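Local atomic coordinates of Lin1944 protein (Listeria innocua, PDB entry 3D7L), a protein that is of uncertain function but belongs to the short-chain dehydrogenase/reductase family and so probably acts as an oxidoreductase. Residues P157-E162 / P169-F174. Residues are numbered along the deposited sequence; the frame is centred on the assembly and turned at random.
Sequences PNVLEE and PFFEGF
The side-chain oxygen OD1 of N158 accepts a hydrogen bond from the backbone N of V159 at 2.7 Å while lying at the edge of the F174 ring, 3.5 Å from F174 CD1. The site belongs to the Rossmann fold of the short-chain dehydrogenases, in the excursion between strand 151-157 and helix 179-191 that in relatives helps form the substrate pocket. This bond to the next residue is bent (135° at the hydrogen), and its donor stands off the carbonyl plane. A chi1 of -159° swings N158 CG away from the backbone N and brings OD1 to the F174 edge. Amide and ring planes lie 71° apart; ND2 is held by the backbone O of Y202.

The apolar half illustrates how a tight turn can pack two rings together and offer one face to a partner. A type II turn from F171 to F174, closed by F174 N to F171 O at 3.0 Å, places G173 at its positive-phi position. The rings meet edge-to-face, F171 CD2 lying 3.5 Å above the centre of the F174 ring, while V159 CB sits over the F171 face in a CH-pi contact. W164 of helix 164-167 packs against all three side chains. V159 CG1 touches the CB of F174, not its ring, at 4.2 Å.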
ATOM      1  N   PRO D 157      11.281  -9.891   3.215  1.00 29.08           N
ATOM      2  CA  PRO D 157      12.234 -10.388   4.191  1.00 29.20           C
ATOM      3  C   PRO D 157      11.965  -9.928   5.612  1.00 29.20           C
ATOM      4  O   PRO D 157      11.385  -8.855   5.846  1.00 28.81           O
ATOM      5  CB  PRO D 157      13.570  -9.785   3.714  1.00 29.45           C
ATOM      6  CG  PRO D 157      13.209  -8.818   2.575  1.00 29.75           C
ATOM      7  CD  PRO D 157      11.746  -8.652   2.575  1.00 29.05           C
ATOM      8  N   ASN D 158      12.426 -10.752   6.545  1.00 28.86           N
ATOM      9  CA  ASN D 158      12.586 -10.356   7.939  1.00 29.35           C
ATOM     10  C   ASN D 158      13.838  -9.493   8.021  1.00 29.85           C
ATOM     11  O   ASN D 158      14.579  -9.340   7.023  1.00 29.90           O
ATOM     12  CB  ASN D 158      12.752 -11.624   8.785  1.00 28.77           C
ATOM     13  CG  ASN D 158      12.423 -11.422  10.243  1.00 28.97           C
ATOM     14  OD1 ASN D 158      12.434 -10.295  10.754  1.00 28.10           O
ATOM     15  ND2 ASN D 158      12.105 -12.533  10.937  1.00 26.92           N
ATOM     16  N   VAL D 159      14.098  -8.926   9.192  1.00 30.36           N
ATOM     17  CA  VAL D 159      15.386  -8.262   9.434  1.00 31.15           C
ATOM     18  C   VAL D 159      16.560  -9.202   9.089  1.00 30.69           C
ATOM     19  O   VAL D 159      16.507 -10.398   9.401  1.00 30.92           O
ATOM     20  CB  VAL D 159      15.496  -7.691  10.905  1.00 31.54           C
ATOM     21  CG1 VAL D 159      15.268  -8.784  11.949  1.00 33.23           C
ATOM     22  CG2 VAL D 159      16.862  -7.022  11.142  1.00 31.07           C
ATOM     23  N   LEU D 160      17.592  -8.669   8.431  1.00 30.14           N
ATOM     24  CA  LEU D 160      18.784  -9.467   8.063  1.00 30.28           C
ATOM     25  C   LEU D 160      19.826  -9.624   9.177  1.00 30.33           C
ATOM     26  O   LEU D 160      20.151  -8.662   9.881  1.00 29.35           O
ATOM     27  CB  LEU D 160      19.474  -8.894   6.825  1.00 29.84           C
ATOM     28  CG  LEU D 160      18.594  -8.591   5.614  1.00 29.88           C
ATOM     29  CD1 LEU D 160      19.455  -8.053   4.496  1.00 26.54           C
ATOM     30  CD2 LEU D 160      17.831  -9.857   5.178  1.00 31.67           C
ATOM     31  N   GLU D 161      20.363 -10.837   9.317  1.00 31.06           N
ATOM     32  CA  GLU D 161      21.473 -11.083  10.228  1.00 31.71           C
ATOM     33  C   GLU D 161      22.606 -10.065  10.006  1.00 32.26           C
ATOM     34  O   GLU D 161      23.184  -9.542  10.967  1.00 32.05           O
ATOM     35  CB  GLU D 161      22.035 -12.501  10.036  1.00 31.79           C
ATOM     36  CG  GLU D 161      21.074 -13.610  10.440  1.00 31.96           C
ATOM     37  CD  GLU D 161      21.691 -14.991  10.355  1.00 32.72           C
ATOM     38  OE1 GLU D 161      22.706 -15.166   9.649  1.00 34.17           O
ATOM     39  OE2 GLU D 161      21.152 -15.910  10.992  1.00 34.45           O
ATOM     40  N   GLU D 162      22.924  -9.783   8.742  1.00 32.40           N
ATOM     41  CA  GLU D 162      24.010  -8.852   8.437  1.00 33.53           C
ATOM     42  C   GLU D 162      23.680  -7.383   8.729  1.00 33.37           C
ATOM     43  O   GLU D 162      24.551  -6.524   8.622  1.00 33.82           O
ATOM     44  CB  GLU D 162      24.564  -9.037   7.016  1.00 34.28           C
ATOM     45  CG  GLU D 162      23.644  -9.699   5.994  1.00 36.36           C
ATOM     46  CD  GLU D 162      23.479 -11.201   6.180  1.00 35.97           C
ATOM     47  OE1 GLU D 162      24.437 -11.987   5.991  1.00 38.69           O
ATOM     48  OE2 GLU D 162      22.356 -11.598   6.505  1.00 37.48           O
ATOM     49  N   PRO D 169      18.062  -2.934  18.204  1.00 26.41           N
ATOM     50  CA  PRO D 169      17.264  -2.089  19.124  1.00 26.00           C
ATOM     51  C   PRO D 169      15.816  -1.848  18.668  1.00 25.27           C
ATOM     52  O   PRO D 169      14.947  -1.559  19.495  1.00 24.30           O
ATOM     53  CB  PRO D 169      18.032  -0.764  19.130  1.00 25.89           C
ATOM     54  CG  PRO D 169      19.450  -1.170  18.876  1.00 27.22           C
ATOM     55  CD  PRO D 169      19.324  -2.258  17.822  1.00 26.95           C
ATOM     56  N   PHE D 170      15.575  -1.972  17.366  1.00 25.01           N
ATOM     57  CA  PHE D 170      14.253  -1.720  16.776  1.00 26.00           C
ATOM     58  C   PHE D 170      13.429  -2.979  16.574  1.00 26.29           C
ATOM     59  O   PHE D 170      12.231  -2.881  16.287  1.00 27.52           O
ATOM     60  CB  PHE D 170      14.397  -0.952  15.435  1.00 26.21           C
ATOM     61  CG  PHE D 170      15.108   0.347  15.587  1.00 26.88           C
ATOM     62  CD1 PHE D 170      14.452   1.446  16.124  1.00 27.61           C
ATOM     63  CD2 PHE D 170      16.475   0.442  15.284  1.00 29.89           C
ATOM     64  CE1 PHE D 170      15.124   2.656  16.307  1.00 30.33           C
ATOM     65  CE2 PHE D 170      17.166   1.642  15.469  1.00 30.21           C
ATOM     66  CZ  PHE D 170      16.486   2.752  15.990  1.00 29.93           C
ATOM     67  N   PHE D 171      14.072  -4.145  16.705  1.00 25.59           N
ATOM     68  CA  PHE D 171      13.455  -5.434  16.391  1.00 24.94           C
ATOM     69  C   PHE D 171      13.695  -6.404  17.552  1.00 24.79           C
ATOM     70  O   PHE D 171      14.016  -7.577  17.350  1.00 23.28           O
ATOM     71  CB  PHE D 171      14.071  -6.009  15.121  1.00 25.12           C
ATOM     72  CG  PHE D 171      13.574  -5.370  13.852  1.00 24.65           C
ATOM     73  CD1 PHE D 171      14.239  -4.303  13.299  1.00 26.04           C
ATOM     74  CD2 PHE D 171      12.460  -5.883  13.194  1.00 25.57           C
ATOM     75  CE1 PHE D 171      13.777  -3.723  12.097  1.00 27.04           C
ATOM     76  CE2 PHE D 171      11.979  -5.322  12.013  1.00 26.19           C
ATOM     77  CZ  PHE D 171      12.652  -4.239  11.456  1.00 26.96           C
ATOM     78  N   GLU D 172      13.576  -5.902  18.775  1.00 24.19           N
ATOM     79  CA  GLU D 172      13.920  -6.721  19.944  1.00 24.85           C
ATOM     80  C   GLU D 172      13.066  -8.004  19.996  1.00 24.92           C
ATOM     81  O   GLU D 172      11.850  -7.964  19.811  1.00 24.39           O
ATOM     82  CB  GLU D 172      13.782  -5.907  21.233  1.00 25.13           C
ATOM     83  CG  GLU D 172      14.834  -4.828  21.363  1.00 24.91           C
ATOM     84  CD  GLU D 172      14.532  -3.868  22.480  1.00 28.00           C
ATOM     85  OE1 GLU D 172      13.515  -3.149  22.394  1.00 28.42           O
ATOM     86  OE2 GLU D 172      15.313  -3.825  23.447  1.00 29.77           O
ATOM     87  N   GLY D 173      13.712  -9.144  20.206  1.00 25.21           N
ATOM     88  CA  GLY D 173      12.963 -10.409  20.235  1.00 25.63           C
ATOM     89  C   GLY D 173      12.680 -11.025  18.868  1.00 25.64           C
ATOM     90  O   GLY D 173      12.109 -12.113  18.781  1.00 26.58           O
ATOM     91  N   PHE D 174      13.066 -10.340  17.802  1.00 25.28           N
ATOM     92  CA  PHE D 174      12.961 -10.906  16.455  1.00 25.17           C
ATOM     93  C   PHE D 174      14.126 -11.904  16.294  1.00 26.30           C
ATOM     94  O   PHE D 174      15.092 -11.906  17.090  1.00 26.31           O
ATOM     95  CB  PHE D 174      13.032  -9.804  15.368  1.00 24.15           C
ATOM     96  CG  PHE D 174      11.697  -9.120  15.047  1.00 25.02           C
ATOM     97  CD1 PHE D 174      11.122  -9.249  13.772  1.00 24.25           C
ATOM     98  CD2 PHE D 174      11.038  -8.317  16.004  1.00 20.78           C
ATOM     99  CE1 PHE D 174       9.916  -8.585  13.440  1.00 24.09           C
ATOM    100  CE2 PHE D 174       9.833  -7.637  15.686  1.00 22.20           C
ATOM    101  CZ  PHE D 174       9.261  -7.777  14.411  1.00 23.01           C
TER